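Local coordinates for protein adenylyl-sulfate kinase 1, chloroplastic (Arabidopsis thaliana, PDB 3UIE) that catalyses the ATP-dependent 3'-phosphorylation of adenosine 5'-phosphosulfate to 3'-phosphoadenylyl sulfate, the activated form of sulfate, working as a homodimer, at residues K14-R17 with Q18-L21; R79-N82 with I83-V86; R112-C115 with R116-L119. One frame throughout, in Å; residues are numbered along the deposited sequence. Where two conformers were deposited one is given.

Contact 1: K14-R17 with Q18-L21; sequences KVDR and QRLL
The short N-terminal helix 14-21, in which K14 meets Q18 and D16 meets R19, lies a few residues after C10, the cysteine that can form a disulfide with C43 of the second subunit. In its first turn OD2 of D16 accepts a hydrogen bond from the backbone N of E13. The other oxygen, OD1, takes a nearly straight bond (170°) from NH2 of R19 at 3.1 Å. This salt bridge spans three residues and is made side by side. OD1 lies in the guanidinium plane, whereas the guanidinium stands almost perpendicular to the carboxylate and meets OD1 on its anti side, though tilted well out of the carboxylate plane. R19 reaches back because its chain bends at chi3 (50°). An aspartate suits position 16, since its short chain keeps one oxygen near the backbone and offers the other to the arginine.

One turn apart, K14 and Q18 pack with their chains across each other. The aliphatic part of the lysine lies against the amide, with CE only 3.0 Å from OE1 of Q18. That oxygen accepts its hydrogen bond from the backbone N of G25, tying the helix to the chain just before strand 26-31. NE2 of Q18 donates to a water at 3.2 Å, which K14 NZ reaches only weakly.

The second subunit covers another face: Y50 of that subunit bonds to D16 O, its L55 packs on R17, and the two L21 side chains meet. R17 is buried and gives its NE to D95 O. Its own carbonyl oxygen takes L21 N at 3.0 Å, while CG of L21 rests 3.5 Å from R17 O.

Contact 2: R79-N82 with I83-V86; sequences RAEN and IRRV. With ADX (adenosine-5'-phosphosulfate), chain D.
Regular alpha-helical bonds link R79-N82 to I83-V86, from I83 N to R79 O through to V86 N on N82 O. On one flank E81, bent at chi2 (65°), anchors two arginines. R84 grips it side-on, NE to OE1 at 2.8 Å, from above the carboxylate plane, and NH2 to OE2 at 2.9 Å. OE2 is shared: R84 NH2 takes its syn side and R85 NE, at 2.9 Å, its anti side, both tilted to the same face of the plane. The R84 guanidinium lies 35° from the carboxylate plane, that of R85 88°. An alanine here removes the carboxylate both arginines share, and R84 and R85, though R85 keeps D71, would probably be held less firmly beside R85 of the second subunit.

On the substrate side, R79 runs out extended and donates from NH1 to sulfate oxygen O2B of adenosine-5'-phosphosulfate at 2.9 Å; its NH2 lies 2.7 Å from adenine N1. N82 ND2 binds O1B at 2.8 Å and, weakly, phosphate oxygen O1A, while N69 holds the amide by OD1. Long arginine and short asparagine thus reach different parts of one ligand, as befits the substrate-binding helix of an APS kinase, a P-loop fold enzyme.

Contact 3: R112-C115 with R116-L119; sequences RDAC and RSLL
The guanidinium of R116 has a water at its edge, in the plane of the group, and through that water it meets the carboxylate of D113. NE donates to the water at 2.8 Å, and the water in turn donates to OD1 of D113 at 2.8 Å. The opposite charges do not touch, since OD1 and R116 NE are 5.0 Å apart; a single water bridges them. R116 leaves the helix with CG anti to the backbone N (chi1 172°) and bends at chi3, which carries its end away toward E170 and E126. NH1 forms a salt bridge with E170 and NH2 with E126. R112, one turn earlier, uses its NE for the other oxygen of E126, so this glutamate is shared by two arginines, and it gives NH1 to the backbone oxygen of S106. Arginine suits both places, having several N-H groups that can serve separate acceptors.

The buried face carries C115, a small, weakly polar residue that fits among W29, F124 and I83. Beside it the backbone pattern changes. R116 N binds R112 O and S117 N binds D113 O, both four residues back, but L118 N is split between C115 O at 3.2 Å and, weakly, A114 O at 3.3 Å. C115 O is approached steeply, from well above its carbonyl plane. L119 N then binds R116 O at 3.1 Å, three residues back. L119 brings CD1 to within 3.6 Å of C115 O and packs on V27, A94 and F124. Helix 109-117 belongs to the beta-alpha-beta crossover from strand 99-103 to strand 124-129, which passes over strand 26-31 between them in the parallel sheet of the P-loop kinase fold.

Contacts 2 and 3 are neighbours, their centres 11 Å apart, on two helices packed side by side over the sheet of the kinase domain. I83 O lies 3.4 Å from C115 SG. Both come near S106, by similarity the phosphoserine intermediate: the side chains of I83 and R112 each come to about 4 Å from its side chain. Contact 2 binds the substrate directly, whereas the side chain of R112 stays about 8 Å from the bound adenosine-5'-phosphosulfate. Contact 1 lies away from the annotated sites, its centre 28 Å from that of contact 2 and 23 Å from that of contact 3, though its nearest atoms come within about 15 Å and 7 Å of them, without touching. Contacts 1 and 2 both touch the second subunit.

Contact 1: K14-R17 with Q18-L21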
loop_
_atom_site.group_PDB
_atom_site.type_symbol
_atom_site.label_atom_id
_atom_site.label_comp_id
_atom_site.label_asym_id
_atom_site.label_seq_id
_atom_site.Cartn_x
_atom_site.Cartn_y
_atom_site.Cartn_z
ATOM N N LYS A 14 4.954 1.163 -14.874
ATOM C CA LYS A 14 4.504 2.387 -14.223
ATOM C C LYS A 14 4.052 3.422 -15.249
ATOM O O LYS A 14 3.028 4.085 -15.051
ATOM C CB LYS A 14 5.609 2.959 -13.340
ATOM C CG LYS A 14 5.253 4.245 -12.609
ATOM C CD LYS A 14 6.441 4.627 -11.729
ATOM C CE LYS A 14 6.405 6.082 -11.307
ATOM N NZ LYS A 14 7.789 6.608 -11.154
ATOM N N VAL A 15 4.791 3.550 -16.353
ATOM C CA VAL A 15 4.431 4.534 -17.376
ATOM C C VAL A 15 3.112 4.209 -18.055
ATOM O O VAL A 15 2.423 5.115 -18.527
ATOM C CB VAL A 15 5.523 4.738 -18.446
ATOM C CG1 VAL A 15 6.671 5.561 -17.877
ATOM C CG2 VAL A 15 6.014 3.393 -18.986
ATOM N N ASP A 16 2.758 2.923 -18.112
ATOM C CA ASP A 16 1.462 2.544 -18.660
ATOM C C ASP A 16 0.343 2.972 -17.715
ATOM O O ASP A 16 -0.688 3.490 -18.148
ATOM C CB ASP A 16 1.391 1.028 -18.940
ATOM C CG ASP A 16 2.423 0.580 -19.952
ATOM O OD1 ASP A 16 2.494 1.189 -21.042
ATOM O OD2 ASP A 16 3.178 -0.360 -19.644
ATOM N N ARG A 17 0.534 2.762 -16.417
ATOM C CA ARG A 17 -0.471 3.195 -15.452
ATOM C C ARG A 17 -0.585 4.729 -15.457
ATOM O O ARG A 17 -1.673 5.287 -15.311
ATOM C CB ARG A 17 -0.135 2.668 -14.051
ATOM C CG ARG A 17 -0.273 1.135 -13.930
ATOM C CD ARG A 17 0.054 0.635 -12.521
ATOM N NE ARG A 17 1.484 0.679 -12.203
ATOM C CZ ARG A 17 2.321 -0.319 -12.475
ATOM N NH1 ARG A 17 1.853 -1.404 -13.076
ATOM N NH2 ARG A 17 3.617 -0.239 -12.163
ATOM N N GLN A 18 0.533 5.403 -15.656
ATOM C CA GLN A 18 0.518 6.872 -15.650
ATOM C C GLN A 18 -0.224 7.384 -16.880
ATOM O O GLN A 18 -1.008 8.328 -16.803
ATOM C CB GLN A 18 1.944 7.401 -15.569
ATOM C CG GLN A 18 2.484 7.220 -14.164
ATOM C CD GLN A 18 3.885 7.741 -13.957
ATOM O OE1 GLN A 18 4.380 7.738 -12.832
ATOM N NE2 GLN A 18 4.543 8.169 -15.037
ATOM N N ARG A 19 -0.009 6.710 -18.004
ATOM C CA ARG A 19 -0.693 7.026 -19.244
ATOM C C ARG A 19 -2.211 6.864 -19.093
ATOM O O ARG A 19 -2.989 7.670 -19.593
ATOM C CB ARG A 19 -0.175 6.103 -20.345
ATOM C CG ARG A 19 -0.548 6.513 -21.746
ATOM C CD ARG A 19 0.465 5.950 -22.730
ATOM N NE ARG A 19 0.698 4.526 -22.516
ATOM C CZ ARG A 19 -0.073 3.571 -23.019
ATOM N NH1 ARG A 19 -1.127 3.903 -23.756
ATOM N NH2 ARG A 19 0.203 2.290 -22.787
ATOM N N LEU A 20 -2.625 5.812 -18.400
ATOM C CA LEU A 20 -4.038 5.581 -18.130
ATOM C C LEU A 20 -4.645 6.704 -17.265
ATOM O O LEU A 20 -5.739 7.192 -17.556
ATOM C CB LEU A 20 -4.220 4.220 -17.455
ATOM C CG LEU A 20 -5.629 3.725 -17.174
ATOM C CD1 LEU A 20 -6.456 3.762 -18.456
ATOM C CD2 LEU A 20 -5.565 2.313 -16.630
ATOM N N LEU A 21 -3.933 7.101 -16.211
ATOM C CA LEU A 21 -4.431 8.093 -15.253
ATOM C C LEU A 21 -4.159 9.531 -15.668
ATOM O O LEU A 21 -4.693 10.453 -15.058
ATOM C CB LEU A 21 -3.797 7.883 -13.872
ATOM C CG LEU A 21 -4.109 6.548 -13.197
ATOM C CD1 LEU A 21 -3.256 6.378 -11.958
ATOM C CD2 LEU A 21 -5.574 6.499 -12.848
HETATM O O HOH W 1 7.234 9.009 -13.578
#

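Contact 2: R79-N82 with I83-V86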
loop_
_atom_site.group_PDB
_atom_site.type_symbol
_atom_site.label_atom_id
_atom_site.label_comp_id
_atom_site.label_asym_id
_atom_site.label_seq_id
_atom_site.Cartn_x
_atom_site.Cartn_y
_atom_site.Cartn_z
ATOM N N ARG A 79 8.460 4.143 16.158
ATOM C CA ARG A 79 8.262 5.286 15.267
ATOM C C ARG A 79 9.065 5.092 13.977
ATOM O O ARG A 79 8.572 5.355 12.882
ATOM C CB ARG A 79 8.666 6.606 15.934
ATOM C CG ARG A 79 7.713 7.098 17.020
ATOM C CD ARG A 79 8.076 8.520 17.427
ATOM N NE ARG A 79 7.532 8.916 18.722
ATOM C CZ ARG A 79 6.556 9.804 18.891
ATOM N NH1 ARG A 79 5.992 10.391 17.839
ATOM N NH2 ARG A 79 6.144 10.107 20.121
ATOM N N ALA A 80 10.305 4.631 14.108
ATOM C CA ALA A 80 11.140 4.364 12.941
ATOM C C ALA A 80 10.515 3.289 12.033
ATOM O O ALA A 80 10.488 3.429 10.804
ATOM C CB ALA A 80 12.549 3.959 13.371
ATOM N N GLU A 81 10.012 2.212 12.635
ATOM C CA GLU A 81 9.362 1.149 11.872
ATOM C C GLU A 81 8.063 1.645 11.231
ATOM O O GLU A 81 7.758 1.311 10.089
ATOM C CB GLU A 81 9.085 -0.070 12.765
ATOM C CG GLU A 81 8.402 -1.225 12.050
ATOM C CD GLU A 81 9.256 -1.854 10.963
ATOM O OE1 GLU A 81 10.420 -1.434 10.753
ATOM O OE2 GLU A 81 8.746 -2.786 10.314
ATOM N N ASN A 82 7.313 2.453 11.971
ATOM C CA ASN A 82 6.098 3.067 11.450
ATOM C C ASN A 82 6.408 3.852 10.172
ATOM O O ASN A 82 5.755 3.686 9.151
ATOM C CB ASN A 82 5.507 4.005 12.510
ATOM C CG ASN A 82 4.207 4.648 12.072
ATOM O OD1 ASN A 82 3.293 3.974 11.595
ATOM N ND2 ASN A 82 4.116 5.958 12.237
ATOM N N ILE A 83 7.419 4.714 10.251
ATOM C CA ILE A 83 7.831 5.552 9.128
ATOM C C ILE A 83 8.346 4.680 7.992
ATOM O O ILE A 83 8.028 4.900 6.820
ATOM C CB ILE A 83 8.951 6.544 9.565
ATOM C CG1 ILE A 83 8.408 7.543 10.594
ATOM C CG2 ILE A 83 9.569 7.241 8.350
ATOM C CD1 ILE A 83 9.518 8.264 11.408
ATOM N N ARG A 84 9.167 3.697 8.339
ATOM C CA ARG A 84 9.734 2.817 7.332
ATOM C C ARG A 84 8.635 2.129 6.524
ATOM O O ARG A 84 8.676 2.124 5.296
ATOM C CB ARG A 84 10.624 1.752 7.971
ATOM C CG ARG A 84 11.295 0.860 6.945
ATOM C CD ARG A 84 11.922 -0.378 7.568
ATOM N NE ARG A 84 10.940 -1.390 7.961
ATOM C CZ ARG A 84 10.419 -2.303 7.139
ATOM N NH1 ARG A 84 10.765 -2.331 5.855
ATOM N NH2 ARG A 84 9.543 -3.189 7.601
ATOM N N ARG A 85 7.663 1.537 7.212
ATOM C CA ARG A 85 6.597 0.813 6.513
ATOM C C ARG A 85 5.765 1.769 5.672
ATOM O O ARG A 85 5.406 1.451 4.540
ATOM C CB ARG A 85 5.682 0.071 7.488
ATOM C CG ARG A 85 6.335 -1.086 8.223
ATOM C CD ARG A 85 5.292 -1.769 9.114
ATOM N NE ARG A 85 5.885 -2.684 10.081
ATOM C CZ ARG A 85 5.203 -3.254 11.069
ATOM N NH1 ARG A 85 3.906 -3.002 11.215
ATOM N NH2 ARG A 85 5.819 -4.068 11.914
ATOM N N VAL A 86 5.454 2.941 6.220
ATOM C CA VAL A 86 4.688 3.914 5.447
ATOM C C VAL A 86 5.439 4.346 4.186
ATOM O O VAL A 86 4.834 4.471 3.121
ATOM C CB VAL A 86 4.242 5.134 6.284
ATOM C CG1 VAL A 86 3.648 6.200 5.385
ATOM C CG2 VAL A 86 3.220 4.701 7.325
HETATM S SB ADX D . 4.900 8.968 14.198
HETATM O O1B ADX D . 5.075 7.556 14.388
HETATM O O2B ADX D . 5.877 9.686 15.048
HETATM O O3B ADX D . 5.137 9.362 12.794
HETATM P PA ADX D . 2.151 9.184 13.852
HETATM O O1A ADX D . 2.124 7.829 13.193
HETATM O O2A ADX D . 1.836 10.303 12.871
HETATM O O3A ADX D . 3.524 9.407 14.633
HETATM O "O5'" ADX D . 1.058 9.160 14.988
HETATM C "C5'" ADX D . 0.671 10.355 15.597
HETATM C "C4'" ADX D . -0.637 10.356 16.198
HETATM O "O4'" ADX D . -0.652 9.441 17.288
HETATM C "C3'" ADX D . -0.913 11.710 16.745
HETATM O "O3'" ADX D . -2.093 12.185 16.175
HETATM C "C2'" ADX D . -1.173 11.541 18.115
HETATM O "O2'" ADX D . -2.526 11.811 18.271
HETATM C "C1'" ADX D . -0.980 10.118 18.463
HETATM N N9 ADX D . -0.028 9.940 19.527
HETATM C C8 ADX D . -0.180 9.127 20.599
HETATM N N7 ADX D . 0.947 9.162 21.333
HETATM C C5 ADX D . 1.815 9.999 20.726
HETATM C C6 ADX D . 3.122 10.436 21.017
HETATM N N6 ADX D . 3.796 9.944 22.177
HETATM N N1 ADX D . 3.739 11.318 20.192
HETATM C C2 ADX D . 3.111 11.773 19.095
HETATM N N3 ADX D . 1.856 11.372 18.786
HETATM C C4 ADX D . 1.194 10.495 19.572
HETATM O O HOH W 2 8.620 -4.818 12.301
#

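Contact 3: R112-C115 with R116-L119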
loop_
_atom_site.group_PDB
_atom_site.type_symbol
_atom_site.label_atom_id
_atom_site.label_comp_id
_atom_site.label_asym_id
_atom_site.label_seq_id
_atom_site.Cartn_x
_atom_site.Cartn_y
_atom_site.Cartn_z
ATOM N N ARG A 112 12.867 9.833 7.752
ATOM C CA ARG A 112 12.285 10.459 6.562
ATOM C C ARG A 112 13.251 10.400 5.380
ATOM O O ARG A 112 12.826 10.188 4.248
ATOM C CB ARG A 112 11.850 11.905 6.805
ATOM C CG ARG A 112 10.818 12.094 7.898
ATOM C CD ARG A 112 10.255 13.530 7.843
ATOM N NE ARG A 112 11.333 14.532 7.870
ATOM C CZ ARG A 112 11.819 15.079 8.979
ATOM N NH1 ARG A 112 11.323 14.744 10.171
ATOM N NH2 ARG A 112 12.808 15.965 8.899
ATOM N N ASP A 113 14.545 10.610 5.627
ATOM C CA ASP A 113 15.522 10.557 4.536
ATOM C C ASP A 113 15.592 9.173 3.902
ATOM O O ASP A 113 15.807 9.042 2.691
ATOM C CB ASP A 113 16.918 10.999 5.001
ATOM C CG ASP A 113 16.959 12.466 5.422
ATOM O OD1 ASP A 113 16.012 13.234 5.107
ATOM O OD2 ASP A 113 17.950 12.852 6.068
ATOM N N ALA A 114 15.409 8.138 4.711
ATOM C CA ALA A 114 15.423 6.780 4.178
ATOM C C ALA A 114 14.211 6.531 3.276
ATOM O O ALA A 114 14.316 5.836 2.272
ATOM C CB ALA A 114 15.491 5.755 5.302
ATOM N N CYS A 115 13.071 7.129 3.610
ATOM C CA CYS A 115 11.896 7.011 2.751
ATOM C C CYS A 115 12.166 7.685 1.416
ATOM O O CYS A 115 11.779 7.182 0.364
ATOM C CB CYS A 115 10.664 7.644 3.403
ATOM S SG CYS A 115 10.128 6.777 4.869
ATOM N N ARG A 116 12.821 8.842 1.466
ATOM C CA ARG A 116 13.209 9.549 0.245
ATOM C C ARG A 116 14.111 8.709 -0.646
ATOM O O ARG A 116 13.957 8.704 -1.867
ATOM C CB ARG A 116 13.901 10.892 0.599
ATOM C CG ARG A 116 14.520 11.606 -0.598
ATOM C CD ARG A 116 15.255 12.904 -0.170
ATOM N NE ARG A 116 14.387 13.914 0.442
ATOM C CZ ARG A 116 13.751 14.874 -0.224
ATOM N NH1 ARG A 116 13.840 14.942 -1.545
ATOM N NH2 ARG A 116 12.994 15.748 0.433
ATOM N N SER A 117 15.063 8.002 -0.043
ATOM C CA SER A 117 16.011 7.207 -0.819
ATOM C C SER A 117 15.357 5.994 -1.494
ATOM O O SER A 117 15.928 5.417 -2.424
ATOM C CB SER A 117 17.186 6.754 0.047
ATOM O OG SER A 117 16.784 5.781 0.993
ATOM N N LEU A 118 14.168 5.615 -1.029
ATOM C CA LEU A 118 13.410 4.504 -1.623
ATOM C C LEU A 118 12.915 4.874 -3.008
ATOM O O LEU A 118 12.619 4.005 -3.826
ATOM C CB LEU A 118 12.205 4.129 -0.761
ATOM C CG LEU A 118 12.456 3.484 0.602
ATOM C CD1 LEU A 118 11.128 3.180 1.319
ATOM C CD2 LEU A 118 13.294 2.220 0.430
ATOM N N LEU A 119 12.843 6.172 -3.276
ATOM C CA LEU A 119 12.204 6.653 -4.490
ATOM C C LEU A 119 13.200 7.294 -5.437
ATOM O O LEU A 119 14.211 7.831 -5.001
ATOM C CB LEU A 119 11.082 7.640 -4.144
ATOM C CG LEU A 119 9.825 6.944 -3.622
ATOM C CD1 LEU A 119 9.394 7.511 -2.305
ATOM C CD2 LEU A 119 8.708 7.023 -4.652
HETATM O O HOH W 3 13.948 13.560 3.183
#